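PDB 3GK6: integron cassette protein VCH_CASS2 from Vibrio cholerae, which is of unknown cellular function but probably binds cationic drug-like compounds through an effector-binding module encoded by a mobile integron gene cassette. Local coordinates for residues F30-F35 / Y74-N79; T108-G113 / Y150-E155; E155-K158 / T162-I165. All blocks are in the same frame, centred on the assembly; numbering follows the deposited sequence.

Contact 1: residues F30-F35 / Y74-N79; sequences FEVTGF and YGLYTN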
ATOM      1  N   PHE A  30      11.128   2.128   7.579  1.00 29.15           N
ATOM      2  CA  PHE A  30      10.280   2.655   8.640  1.00 29.69           C
ATOM      3  C   PHE A  30       9.380   1.554   9.209  1.00 34.54           C
ATOM      4  O   PHE A  30       9.134   0.545   8.553  1.00 30.47           O
ATOM      5  CB  PHE A  30       9.410   3.790   8.089  1.00 27.44           C
ATOM      6  CG  PHE A  30       8.608   3.416   6.863  1.00 32.71           C
ATOM      7  CD1 PHE A  30       9.173   3.482   5.596  1.00 31.86           C
ATOM      8  CD2 PHE A  30       7.274   3.018   6.975  1.00 31.98           C
ATOM      9  CE1 PHE A  30       8.432   3.148   4.461  1.00 32.48           C
ATOM     10  CE2 PHE A  30       6.518   2.686   5.841  1.00 31.22           C
ATOM     11  CZ  PHE A  30       7.093   2.749   4.581  1.00 31.57           C
ATOM     12  N   GLU A  31       8.878   1.762  10.420  1.00 29.63           N
ATOM     13  CA  GLU A  31       8.003   0.782  11.063  1.00 32.10           C
ATOM     14  C   GLU A  31       6.553   1.248  11.050  1.00 33.52           C
ATOM     15  O   GLU A  31       6.277   2.431  11.252  1.00 32.32           O
ATOM     16  CB  GLU A  31       8.448   0.523  12.504  1.00 34.14           C
ATOM     17  CG  GLU A  31       9.828  -0.101  12.622  1.00 54.38           C
ATOM     18  CD  GLU A  31      10.081  -0.696  13.995  1.00 69.08           C
ATOM     19  OE1 GLU A  31       9.353  -0.334  14.944  1.00 68.86           O
ATOM     20  OE2 GLU A  31      11.002  -1.529  14.123  1.00 77.57           O
ATOM     21  N   VAL A  32       5.642   0.310  10.807  1.00 31.43           N
ATOM     22  CA  VAL A  32       4.213   0.604  10.755  1.00 29.72           C
ATOM     23  C   VAL A  32       3.407  -0.521  11.398  1.00 37.49           C
ATOM     24  O   VAL A  32       3.804  -1.691  11.357  1.00 37.04           O
ATOM     25  CB  VAL A  32       3.698   0.784   9.307  1.00 29.30           C
ATOM     26  CG1 VAL A  32       4.314   2.012   8.660  1.00 32.56           C
ATOM     27  CG2 VAL A  32       3.978  -0.459   8.487  1.00 33.66           C
ATOM     28  N   THR A  33       2.273  -0.158  11.985  1.00 30.82           N
ATOM     29  CA  THR A  33       1.407  -1.123  12.652  1.00 31.55           C
ATOM     30  C   THR A  33      -0.022  -0.996  12.143  1.00 30.70           C
ATOM     31  O   THR A  33      -0.517   0.108  11.943  1.00 34.01           O
ATOM     32  CB  THR A  33       1.427  -0.901  14.170  1.00 39.62           C
ATOM     33  OG1 THR A  33       2.715  -1.267  14.677  1.00 44.03           O
ATOM     34  CG2 THR A  33       0.362  -1.747  14.861  1.00 39.15           C
ATOM     35  N   GLY A  34      -0.685  -2.127  11.945  1.00 35.78           N
ATOM     36  CA  GLY A  34      -2.070  -2.105  11.521  1.00 33.14           C
ATOM     37  C   GLY A  34      -2.656  -3.476  11.308  1.00 33.13           C
ATOM     38  O   GLY A  34      -2.194  -4.473  11.885  1.00 39.87           O
ATOM     39  N   PHE A  35      -3.696  -3.533  10.488  1.00 30.97           N
ATOM     40  CA  PHE A  35      -4.422  -4.776  10.293  1.00 35.70           C
ATOM     41  C   PHE A  35      -3.986  -5.474   9.011  1.00 31.72           C
ATOM     42  O   PHE A  35      -3.774  -4.835   7.982  1.00 33.24           O
ATOM     43  CB  PHE A  35      -5.933  -4.507  10.290  1.00 31.36           C
ATOM     44  CG  PHE A  35      -6.438  -3.891  11.567  1.00 36.84           C
ATOM     45  CD1 PHE A  35      -6.314  -4.565  12.778  1.00 44.85           C
ATOM     46  CD2 PHE A  35      -7.040  -2.646  11.562  1.00 36.24           C
ATOM     47  CE1 PHE A  35      -6.777  -4.008  13.955  1.00 41.48           C
ATOM     48  CE2 PHE A  35      -7.514  -2.082  12.738  1.00 48.69           C
ATOM     49  CZ  PHE A  35      -7.380  -2.767  13.939  1.00 51.79           C
ATOM     50  N   TYR A  74      -0.504   4.003   5.442  1.00 20.50           N
ATOM     51  CA  TYR A  74       0.043   3.198   4.359  1.00 21.78           C
ATOM     52  C   TYR A  74      -0.807   1.972   4.100  1.00 23.99           C
ATOM     53  O   TYR A  74      -1.497   1.470   5.002  1.00 23.78           O
ATOM     54  CB  TYR A  74       1.431   2.673   4.731  1.00 22.60           C
ATOM     55  CG  TYR A  74       2.459   3.733   4.999  1.00 23.44           C
ATOM     56  CD1 TYR A  74       3.271   4.212   3.972  1.00 24.81           C
ATOM     57  CD2 TYR A  74       2.642   4.238   6.281  1.00 23.43           C
ATOM     58  CE1 TYR A  74       4.237   5.180   4.227  1.00 23.26           C
ATOM     59  CE2 TYR A  74       3.604   5.205   6.545  1.00 23.51           C
ATOM     60  CZ  TYR A  74       4.388   5.674   5.512  1.00 29.82           C
ATOM     61  OH  TYR A  74       5.337   6.633   5.767  1.00 33.30           O
ATOM     62  N   GLY A  75      -0.718   1.488   2.865  1.00 21.16           N
ATOM     63  CA  GLY A  75      -1.182   0.162   2.510  1.00 22.99           C
ATOM     64  C   GLY A  75       0.028  -0.664   2.108  1.00 22.95           C
ATOM     65  O   GLY A  75       0.584  -0.463   1.039  1.00 23.81           O
ATOM     66  N   LEU A  76       0.474  -1.559   2.986  1.00 21.28           N
ATOM     67  CA  LEU A  76       1.584  -2.443   2.655  1.00 22.77           C
ATOM     68  C   LEU A  76       1.166  -3.683   1.880  1.00 29.01           C
ATOM     69  O   LEU A  76       0.135  -4.304   2.175  1.00 28.12           O
ATOM     70  CB  LEU A  76       2.302  -2.903   3.925  1.00 24.96           C
ATOM     71  CG  LEU A  76       3.544  -2.196   4.416  1.00 34.96           C
ATOM     72  CD1 LEU A  76       3.373  -0.678   4.445  1.00 32.26           C
ATOM     73  CD2 LEU A  76       3.906  -2.758   5.785  1.00 28.63           C
ATOM     74  N   TYR A  77       1.990  -4.049   0.903  1.00 24.80           N
ATOM     75  CA  TYR A  77       1.863  -5.307   0.196  1.00 22.33           C
ATOM     76  C   TYR A  77       3.170  -6.074   0.380  1.00 29.14           C
ATOM     77  O   TYR A  77       4.238  -5.592   0.001  1.00 24.74           O
ATOM     78  CB  TYR A  77       1.565  -5.053  -1.273  1.00 23.45           C
ATOM     79  CG  TYR A  77       0.238  -4.340  -1.474  1.00 21.95           C
ATOM     80  CD1 TYR A  77      -0.906  -5.052  -1.832  1.00 26.08           C
ATOM     81  CD2 TYR A  77       0.124  -2.966  -1.272  1.00 20.88           C
ATOM     82  CE1 TYR A  77      -2.116  -4.411  -2.013  1.00 23.96           C
ATOM     83  CE2 TYR A  77      -1.088  -2.306  -1.450  1.00 19.65           C
ATOM     84  CZ  TYR A  77      -2.203  -3.041  -1.820  1.00 22.89           C
ATOM     85  OH  TYR A  77      -3.414  -2.413  -2.004  1.00 24.38           O
ATOM     86  N   THR A  78       3.082  -7.255   0.983  1.00 27.76           N
ATOM     87  CA  THR A  78       4.281  -7.931   1.460  1.00 26.27           C
ATOM     88  C   THR A  78       4.013  -9.425   1.632  1.00 29.91           C
ATOM     89  O   THR A  78       2.910  -9.906   1.331  1.00 33.36           O
ATOM     90  CB  THR A  78       4.743  -7.292   2.797  1.00 34.89           C
ATOM     91  OG1 THR A  78       6.040  -7.782   3.171  1.00 33.87           O
ATOM     92  CG2 THR A  78       3.732  -7.585   3.908  1.00 37.32           C
ATOM     93  N   ASN A  79       5.022 -10.153   2.105  1.00 32.79           N
ATOM     94  CA  ASN A  79       4.934 -11.608   2.250  1.00 37.72           C
ATOM     95  C   ASN A  79       4.355 -12.282   1.012  1.00 36.04           C
ATOM     96  O   ASN A  79       3.407 -13.059   1.096  1.00 39.45           O
ATOM     97  CB  ASN A  79       4.126 -11.980   3.491  1.00 36.14           C
ATOM     98  CG  ASN A  79       4.738 -11.432   4.770  1.00 49.53           C
ATOM     99  OD1 ASN A  79       5.963 -11.334   4.899  1.00 50.63           O
ATOM    100  ND2 ASN A  79       3.886 -11.072   5.725  1.00 54.71           N
TER
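With CG of Phe30 set between its backbone N and carbonyl carbon (chi1 54°), and that of Tyr74 lying beside its own N and anti to the carbonyl carbon, the two rings come from opposite directions and meet as an offset stack. Their centroids are 4.7 Å apart and the planes are inclined by 26°, so the stack is not quite flat. Phe30 CE2 sits over the middle of one Tyr74 face, with CZ of Tyr74 3.7 Å from it. The overlap is uneven: Tyr74 OH lies above one Phe30 face, 4.1 Å from the plane and displaced toward the rim.

Val32 extends this apolar patch with its two methyls, each given to a different partner. CG1 of Val32 approaches Tyr74 obliquely at CD2, 3.7 Å away, and the same methyl lies in plane at the edge of the Phe30 ring. The other branch, Val32 CG2, packs 3.5 Å from Leu76 CD2. No hydrogen bond joins the two segments; the 197 Å² they bury is largely aromatic and aliphatic.

The strand axes pass 9.0 Å apart at 92°, a separation bridged by side chains alone, as expected for strands facing each other across the interior of a closed antiparallel barrel. Strand 88-94 lies between them in the sheet, and its Cys93 touches Val32, Tyr74 and Leu76. Phe30 also meets Phe154 edge-to-face, while Tyr74 packs against Tyr156 on the adjoining strand 152-156. Strand 106-121 completes the surroundings: it hydrogen-bonds through its backbone to Phe30 and Val32, and its Val110 touches both Phe30 and Leu76.

Contact 2: residues T108-G113 / Y150-E155; sequences TKVSSG and YTTDFE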
ATOM      1  N   THR A 108       5.125  -4.169  11.337  1.00 40.22           N
ATOM      2  CA  THR A 108       5.977  -4.557  10.220  1.00 33.50           C
ATOM      3  C   THR A 108       7.077  -3.518  10.012  1.00 37.03           C
ATOM      4  O   THR A 108       6.837  -2.314  10.109  1.00 34.95           O
ATOM      5  CB  THR A 108       5.173  -4.691   8.899  1.00 39.67           C
ATOM      6  OG1 THR A 108       4.029  -5.532   9.102  1.00 39.10           O
ATOM      7  CG2 THR A 108       6.035  -5.287   7.800  1.00 36.67           C
ATOM      8  N   LYS A 109       8.284  -3.987   9.728  1.00 40.85           N
ATOM      9  CA  LYS A 109       9.355  -3.079   9.334  1.00 39.01           C
ATOM     10  C   LYS A 109       9.505  -3.146   7.830  1.00 40.53           C
ATOM     11  O   LYS A 109       9.684  -4.227   7.271  1.00 44.54           O
ATOM     12  CB  LYS A 109      10.671  -3.425  10.031  1.00 58.07           C
ATOM     13  CG  LYS A 109      11.238  -4.796   9.692  1.00 79.87           C
ATOM     14  CD  LYS A 109      12.565  -5.032  10.408  1.00 92.54           C
ATOM     15  CE  LYS A 109      13.139  -6.410  10.104  1.00 97.15           C
ATOM     16  NZ  LYS A 109      14.509  -6.583  10.679  1.00 98.34           N
ATOM     17  N   VAL A 110       9.379  -1.989   7.184  1.00 32.41           N
ATOM     18  CA  VAL A 110       9.653  -1.836   5.764  1.00 31.42           C
ATOM     19  C   VAL A 110      11.126  -1.463   5.617  1.00 42.43           C
ATOM     20  O   VAL A 110      11.577  -0.478   6.213  1.00 32.34           O
ATOM     21  CB  VAL A 110       8.817  -0.709   5.171  1.00 29.55           C
ATOM     22  CG1 VAL A 110       9.155  -0.507   3.713  1.00 32.40           C
ATOM     23  CG2 VAL A 110       7.319  -1.005   5.347  1.00 33.22           C
ATOM     24  N   SER A 111      11.870  -2.248   4.839  1.00 34.22           N
ATOM     25  CA  SER A 111      13.315  -2.072   4.724  1.00 43.90           C
ATOM     26  C   SER A 111      13.704  -0.896   3.838  1.00 25.03           C
ATOM     27  O   SER A 111      13.023  -0.562   2.876  1.00 23.83           O
ATOM     28  CB  SER A 111      13.981  -3.350   4.199  1.00 46.74           C
ATOM     29  OG  SER A 111      14.103  -4.323   5.224  1.00 49.08           O
ATOM     30  N   SER A 112      14.821  -0.256   4.179  1.00 28.02           N
ATOM     31  CA  SER A 112      15.400   0.696   3.252  1.00 30.02           C
ATOM     32  C   SER A 112      15.708  -0.042   1.957  1.00 26.73           C
ATOM     33  O   SER A 112      16.068  -1.223   1.977  1.00 26.94           O
ATOM     34  CB  SER A 112      16.698   1.285   3.823  1.00 26.50           C
ATOM     35  OG  SER A 112      16.466   1.855   5.089  1.00 29.10           O
ATOM     36  N   GLY A 113      15.603   0.653   0.833  1.00 27.42           N
ATOM     37  CA  GLY A 113      15.931   0.037  -0.438  1.00 28.37           C
ATOM     38  C   GLY A 113      15.659   0.918  -1.636  1.00 31.64           C
ATOM     39  O   GLY A 113      15.341   2.097  -1.490  1.00 26.18           O
ATOM     40  N   TYR A 150       9.348  -8.023  -5.136  1.00 37.70           N
ATOM     41  CA  TYR A 150       8.326  -8.778  -4.408  1.00 35.91           C
ATOM     42  C   TYR A 150       8.753  -9.014  -2.958  1.00 38.08           C
ATOM     43  O   TYR A 150       8.668 -10.128  -2.429  1.00 36.83           O
ATOM     44  CB  TYR A 150       7.988 -10.099  -5.108  1.00 34.86           C
ATOM     45  CG  TYR A 150       7.319  -9.911  -6.453  1.00 40.58           C
ATOM     46  CD1 TYR A 150       6.007  -9.433  -6.548  1.00 36.58           C
ATOM     47  CD2 TYR A 150       7.990 -10.207  -7.627  1.00 43.42           C
ATOM     48  CE1 TYR A 150       5.397  -9.256  -7.774  1.00 35.84           C
ATOM     49  CE2 TYR A 150       7.386 -10.033  -8.856  1.00 49.01           C
ATOM     50  CZ  TYR A 150       6.091  -9.562  -8.924  1.00 40.05           C
ATOM     51  OH  TYR A 150       5.498  -9.396 -10.151  1.00 46.07           O
ATOM     52  N   THR A 151       9.208  -7.935  -2.335  1.00 32.50           N
ATOM     53  CA  THR A 151       9.563  -7.918  -0.929  1.00 41.80           C
ATOM     54  C   THR A 151       8.456  -7.182  -0.187  1.00 36.45           C
ATOM     55  O   THR A 151       7.514  -7.794   0.320  1.00 37.45           O
ATOM     56  CB  THR A 151      10.883  -7.167  -0.718  1.00 36.33           C
ATOM     57  OG1 THR A 151      10.918  -6.028  -1.589  1.00 35.46           O
ATOM     58  CG2 THR A 151      12.057  -8.058  -1.059  1.00 37.95           C
ATOM     59  N   THR A 152       8.587  -5.866  -0.124  1.00 28.10           N
ATOM     60  CA  THR A 152       7.509  -5.019   0.368  1.00 34.09           C
ATOM     61  C   THR A 152       7.275  -3.785  -0.506  1.00 32.02           C
ATOM     62  O   THR A 152       8.185  -2.987  -0.728  1.00 27.00           O
ATOM     63  CB  THR A 152       7.722  -4.601   1.827  1.00 35.54           C
ATOM     64  OG1 THR A 152       7.802  -5.781   2.640  1.00 37.16           O
ATOM     65  CG2 THR A 152       6.549  -3.751   2.296  1.00 28.73           C
ATOM     66  N   ASP A 153       6.043  -3.663  -1.009  1.00 21.06           N
ATOM     67  CA  ASP A 153       5.599  -2.507  -1.773  1.00 21.61           C
ATOM     68  C   ASP A 153       4.601  -1.740  -0.909  1.00 26.93           C
ATOM     69  O   ASP A 153       4.014  -2.309   0.013  1.00 24.04           O
ATOM     70  CB  ASP A 153       4.899  -2.972  -3.061  1.00 20.55           C
ATOM     71  CG  ASP A 153       5.765  -3.911  -3.892  1.00 28.22           C
ATOM     72  OD1 ASP A 153       6.965  -3.601  -4.088  1.00 27.31           O
ATOM     73  OD2 ASP A 153       5.243  -4.952  -4.358  1.00 27.58           O
ATOM     74  N   PHE A 154       4.369  -0.463  -1.202  1.00 21.87           N
ATOM     75  CA  PHE A 154       3.408   0.263  -0.383  1.00 19.87           C
ATOM     76  C   PHE A 154       2.720   1.435  -1.051  1.00 21.70           C
ATOM     77  O   PHE A 154       3.323   2.167  -1.844  1.00 21.32           O
ATOM     78  CB  PHE A 154       4.015   0.698   0.966  1.00 17.90           C
ATOM     79  CG  PHE A 154       5.203   1.635   0.842  1.00 20.93           C
ATOM     80  CD1 PHE A 154       5.026   3.008   0.827  1.00 21.67           C
ATOM     81  CD2 PHE A 154       6.496   1.129   0.778  1.00 20.45           C
ATOM     82  CE1 PHE A 154       6.121   3.874   0.740  1.00 21.30           C
ATOM     83  CE2 PHE A 154       7.586   1.977   0.682  1.00 20.39           C
ATOM     84  CZ  PHE A 154       7.403   3.353   0.658  1.00 21.73           C
ATOM     85  N   GLU A 155       1.443   1.585  -0.710  1.00 18.36           N
ATOM     86  CA  GLU A 155       0.701   2.801  -0.970  1.00 17.07           C
ATOM     87  C   GLU A 155       1.002   3.724   0.201  1.00 22.41           C
ATOM     88  O   GLU A 155       1.000   3.280   1.340  1.00 21.72           O
ATOM     89  CB  GLU A 155      -0.807   2.504  -0.964  1.00 17.67           C
ATOM     90  CG  GLU A 155      -1.239   1.565  -2.063  1.00 18.28           C
ATOM     91  CD  GLU A 155      -2.513   0.809  -1.719  1.00 18.30           C
ATOM     92  OE1 GLU A 155      -3.007   0.916  -0.574  1.00 20.25           O
ATOM     93  OE2 GLU A 155      -2.996   0.106  -2.610  1.00 20.51           O
TER
HETATM   94  O   HOH W   1      10.872  -4.349   3.282  1.00 35.63           O
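Thr152 OG1 is held by the hydroxyl of Thr78 on the adjoining strand 73-78 and, more loosely, by a water that leads to the other segment. This water accepts a hydrogen bond of 2.8 Å from Ser111 N, whereas its link to Thr152 OG1, at 3.4 Å, is weak. The bridge provides the polar connection between 108-113 and 150-155, for no direct hydrogen bond crosses between them.

The remainder of the contact is apolar and centres on Val110. With CG1 anti to the backbone N (chi1 177°), the valine spreads its methyls between two residues on the same face of strand 152-156. CG2 of Val110 lies 4.2 Å from CG2 of Thr152, the side chains crossing obliquely. Its partner methyl, Val110 CG1, comes to the Phe154 ring at an oblique angle and is 4.2 Å from CE2. Thr152 thus divides its branches: OG1, beside the backbone N, serves the polar partners, and CG2 serves the valine.

Strand 162-168 lies between strands 106-121 and 152-156 in the sheet, so these residues meet across the barrel rather than as sheet neighbours. Leu76 of strand 73-78 touches Val110, Thr152 and Phe154, and Phe30, on the paired strand 18-39, touches Val110 and meets the Phe154 ring edge-to-face.

The segments bury only 135 Å² against each other, and their closest carbon contacts are those of ordinary van der Waals packing. The chemistry therefore implies a small apolar contact across the barrel, in which a water satisfies Ser111 N and the Thr152 hydroxyl depends chiefly on Thr78.

Contact 3: residues E155-K158 / T162-I165; sequences EYYK and TVEI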
ATOM      1  N   GLU A 155       1.443   1.585  -0.710  1.00 18.36           N
ATOM      2  CA  GLU A 155       0.701   2.801  -0.970  1.00 17.07           C
ATOM      3  C   GLU A 155       1.002   3.724   0.201  1.00 22.41           C
ATOM      4  O   GLU A 155       1.000   3.280   1.340  1.00 21.72           O
ATOM      5  CB  GLU A 155      -0.807   2.504  -0.964  1.00 17.67           C
ATOM      6  CG  GLU A 155      -1.239   1.565  -2.063  1.00 18.28           C
ATOM      7  CD  GLU A 155      -2.513   0.809  -1.719  1.00 18.30           C
ATOM      8  OE1 GLU A 155      -3.007   0.916  -0.574  1.00 20.25           O
ATOM      9  OE2 GLU A 155      -2.996   0.106  -2.610  1.00 20.51           O
ATOM     10  N   TYR A 156       1.258   4.996  -0.072  1.00 18.04           N
ATOM     11  CA  TYR A 156       1.417   5.988   0.990  1.00 17.29           C
ATOM     12  C   TYR A 156       0.371   7.049   0.741  1.00 20.40           C
ATOM     13  O   TYR A 156       0.374   7.695  -0.312  1.00 19.93           O
ATOM     14  CB  TYR A 156       2.834   6.591   1.006  1.00 22.90           C
ATOM     15  CG  TYR A 156       2.952   7.883   1.804  1.00 22.19           C
ATOM     16  CD1 TYR A 156       2.342   8.018   3.045  1.00 24.70           C
ATOM     17  CD2 TYR A 156       3.698   8.964   1.316  1.00 24.78           C
ATOM     18  CE1 TYR A 156       2.447   9.198   3.782  1.00 24.92           C
ATOM     19  CE2 TYR A 156       3.801  10.147   2.039  1.00 31.08           C
ATOM     20  CZ  TYR A 156       3.171  10.257   3.270  1.00 34.01           C
ATOM     21  OH  TYR A 156       3.268  11.424   3.997  1.00 36.00           O
ATOM     22  N   TYR A 157      -0.540   7.208   1.701  1.00 22.42           N
ATOM     23  CA  TYR A 157      -1.665   8.113   1.528  1.00 22.76           C
ATOM     24  C   TYR A 157      -1.235   9.497   1.977  1.00 26.39           C
ATOM     25  O   TYR A 157      -1.546   9.950   3.083  1.00 29.59           O
ATOM     26  CB  TYR A 157      -2.931   7.578   2.233  1.00 20.84           C
ATOM     27  CG  TYR A 157      -3.417   6.320   1.547  1.00 23.80           C
ATOM     28  CD1 TYR A 157      -4.272   6.398   0.446  1.00 24.60           C
ATOM     29  CD2 TYR A 157      -2.969   5.066   1.940  1.00 25.84           C
ATOM     30  CE1 TYR A 157      -4.686   5.278  -0.218  1.00 24.35           C
ATOM     31  CE2 TYR A 157      -3.389   3.913   1.267  1.00 20.88           C
ATOM     32  CZ  TYR A 157      -4.253   4.036   0.188  1.00 23.33           C
ATOM     33  OH  TYR A 157      -4.689   2.932  -0.510  1.00 21.87           O
ATOM     34  N   LYS A 158      -0.490  10.151   1.099  1.00 23.37           N
ATOM     35  CA  LYS A 158       0.194  11.386   1.449  1.00 23.56           C
ATOM     36  C   LYS A 158      -0.768  12.478   1.893  1.00 29.57           C
ATOM     37  O   LYS A 158      -0.484  13.218   2.836  1.00 30.10           O
ATOM     38  CB  LYS A 158       1.038  11.885   0.280  1.00 26.83           C
ATOM     39  CG  LYS A 158       1.794  13.175   0.585  1.00 29.75           C
ATOM     40  CD  LYS A 158       2.761  13.508  -0.536  1.00 30.12           C
ATOM     41  CE  LYS A 158       3.675  14.672  -0.146  1.00 39.40           C
ATOM     42  NZ  LYS A 158       4.616  14.966  -1.245  1.00 35.78           N
ATOM     43  N   THR A 162      -3.876  12.781  -2.607  1.00 26.03           N
ATOM     44  CA  THR A 162      -2.644  12.344  -3.251  1.00 26.15           C
ATOM     45  C   THR A 162      -2.161  11.033  -2.665  1.00 25.43           C
ATOM     46  O   THR A 162      -2.064  10.881  -1.448  1.00 24.18           O
ATOM     47  CB  THR A 162      -1.527  13.381  -3.096  1.00 25.77           C
ATOM     48  OG1 THR A 162      -1.948  14.627  -3.674  1.00 28.02           O
ATOM     49  CG2 THR A 162      -0.245  12.877  -3.779  1.00 20.11           C
ATOM     50  N   VAL A 163      -1.863  10.079  -3.541  1.00 17.99           N
ATOM     51  CA  VAL A 163      -1.318   8.806  -3.100  1.00 17.22           C
ATOM     52  C   VAL A 163      -0.046   8.519  -3.889  1.00 20.08           C
ATOM     53  O   VAL A 163       0.051   8.849  -5.081  1.00 19.34           O
ATOM     54  CB  VAL A 163      -2.345   7.659  -3.301  1.00 19.46           C
ATOM     55  CG1 VAL A 163      -2.695   7.520  -4.781  1.00 25.31           C
ATOM     56  CG2 VAL A 163      -1.800   6.324  -2.742  1.00 18.46           C
ATOM     57  N   GLU A 164       0.940   7.943  -3.212  1.00 16.55           N
ATOM     58  CA  GLU A 164       2.107   7.405  -3.882  1.00 19.08           C
ATOM     59  C   GLU A 164       2.094   5.905  -3.728  1.00 20.97           C
ATOM     60  O   GLU A 164       1.634   5.378  -2.711  1.00 23.26           O
ATOM     61  CB  GLU A 164       3.400   7.951  -3.257  1.00 24.38           C
ATOM     62  CG  GLU A 164       3.487   9.464  -3.330  1.00 25.91           C
ATOM     63  CD  GLU A 164       4.731  10.026  -2.651  1.00 28.25           C
ATOM     64  OE1 GLU A 164       5.518   9.255  -2.047  1.00 28.78           O
ATOM     65  OE2 GLU A 164       4.907  11.256  -2.738  1.00 34.43           O
ATOM     66  N   ILE A 165       2.571   5.224  -4.753  1.00 16.41           N
ATOM     67  CA  ILE A 165       2.817   3.801  -4.674  1.00 15.91           C
ATOM     68  C   ILE A 165       4.298   3.583  -4.952  1.00 19.38           C
ATOM     69  O   ILE A 165       4.812   3.989  -6.000  1.00 18.75           O
ATOM     70  CB  ILE A 165       2.003   3.019  -5.701  1.00 16.81           C
ATOM     71  CG1 ILE A 165       0.499   3.193  -5.411  1.00 20.28           C
ATOM     72  CG2 ILE A 165       2.405   1.530  -5.669  1.00 16.30           C
ATOM     73  CD1 ILE A 165      -0.424   2.585  -6.475  1.00 18.94           C
TER
HETATM   74  O   HOH W   2       6.249  13.078  -1.682  1.00 36.34           O
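Tyr157 lays one ring face against Val163, whose CG2 methyl stands 4.3 Å from the ring centroid and 25° off the normal in a CH-pi contact. Carrying CG2 anti to its backbone N, Val163 points along the tyrosine, the two side chains lying side by side. Beyond the ring, Tyr157 OH donates to Glu155 OE1 at 2.6 Å, arriving from above the carboxylate plane.

The backbones form an antiparallel hairpin. Tyr156 and Glu164 are a hydrogen-bonded pair, with Tyr156 N to Glu164 O at 2.7 Å and Glu164 N to Tyr156 O at 3.0 Å, both nearly straight. Glu155 and Ile165 make the adjacent non-hydrogen-bonded pair, Glu155 CG resting beside Ile165 CG1. Tyr157 is the centre of an inverse gamma turn.

On the face bearing Tyr156 and Glu164, Glu164 OE1 lies in plane at the edge of the Tyr156 ring, 3.8 Å from CD2, with the carboxylate turned 85° to the ring. The extended Lys158 reaches toward the same carboxylate; its NZ stays 4.0 Å from Glu164 OE2, beyond a salt bridge, and a water bridges them, accepting a hydrogen bond from NZ and donating one to OE2.

While OE1 takes Tyr157 OH, Glu155 OE2 is hydrogen-bonded to Tyr77 OH and Trp132 NE1, so three groups hold this buried carboxylate and probably favour its negative charge. The Glu155 side chain is about 4 Å from a bound polyether, PE4, probably from the crystallisation solution but possibly marking a pocket; a buried acidic group there would be consistent with binding of cationic compounds.

In the fold
From the N terminus, contact 1 closes first, bringing 74-79 across the barrel to 30-35 over a loop that includes helices 41-45 and 52-62. Contact 2 opens only afterwards and spans the end of strand 106-121 and helix 126-139. Contact 3 is the local hairpin that follows, sharing Glu155 with contact 2. The three run in series, none nested or crossed. In space they converge on one closed sheet: strands 18-39 and 106-121 are neighbours, as are 73-78 and 152-156, so contacts 1 and 2 span the barrel between the same two strand pairs, while contact 3 pairs 152-156 with 162-168, on the side of 152-156 away from 73-78.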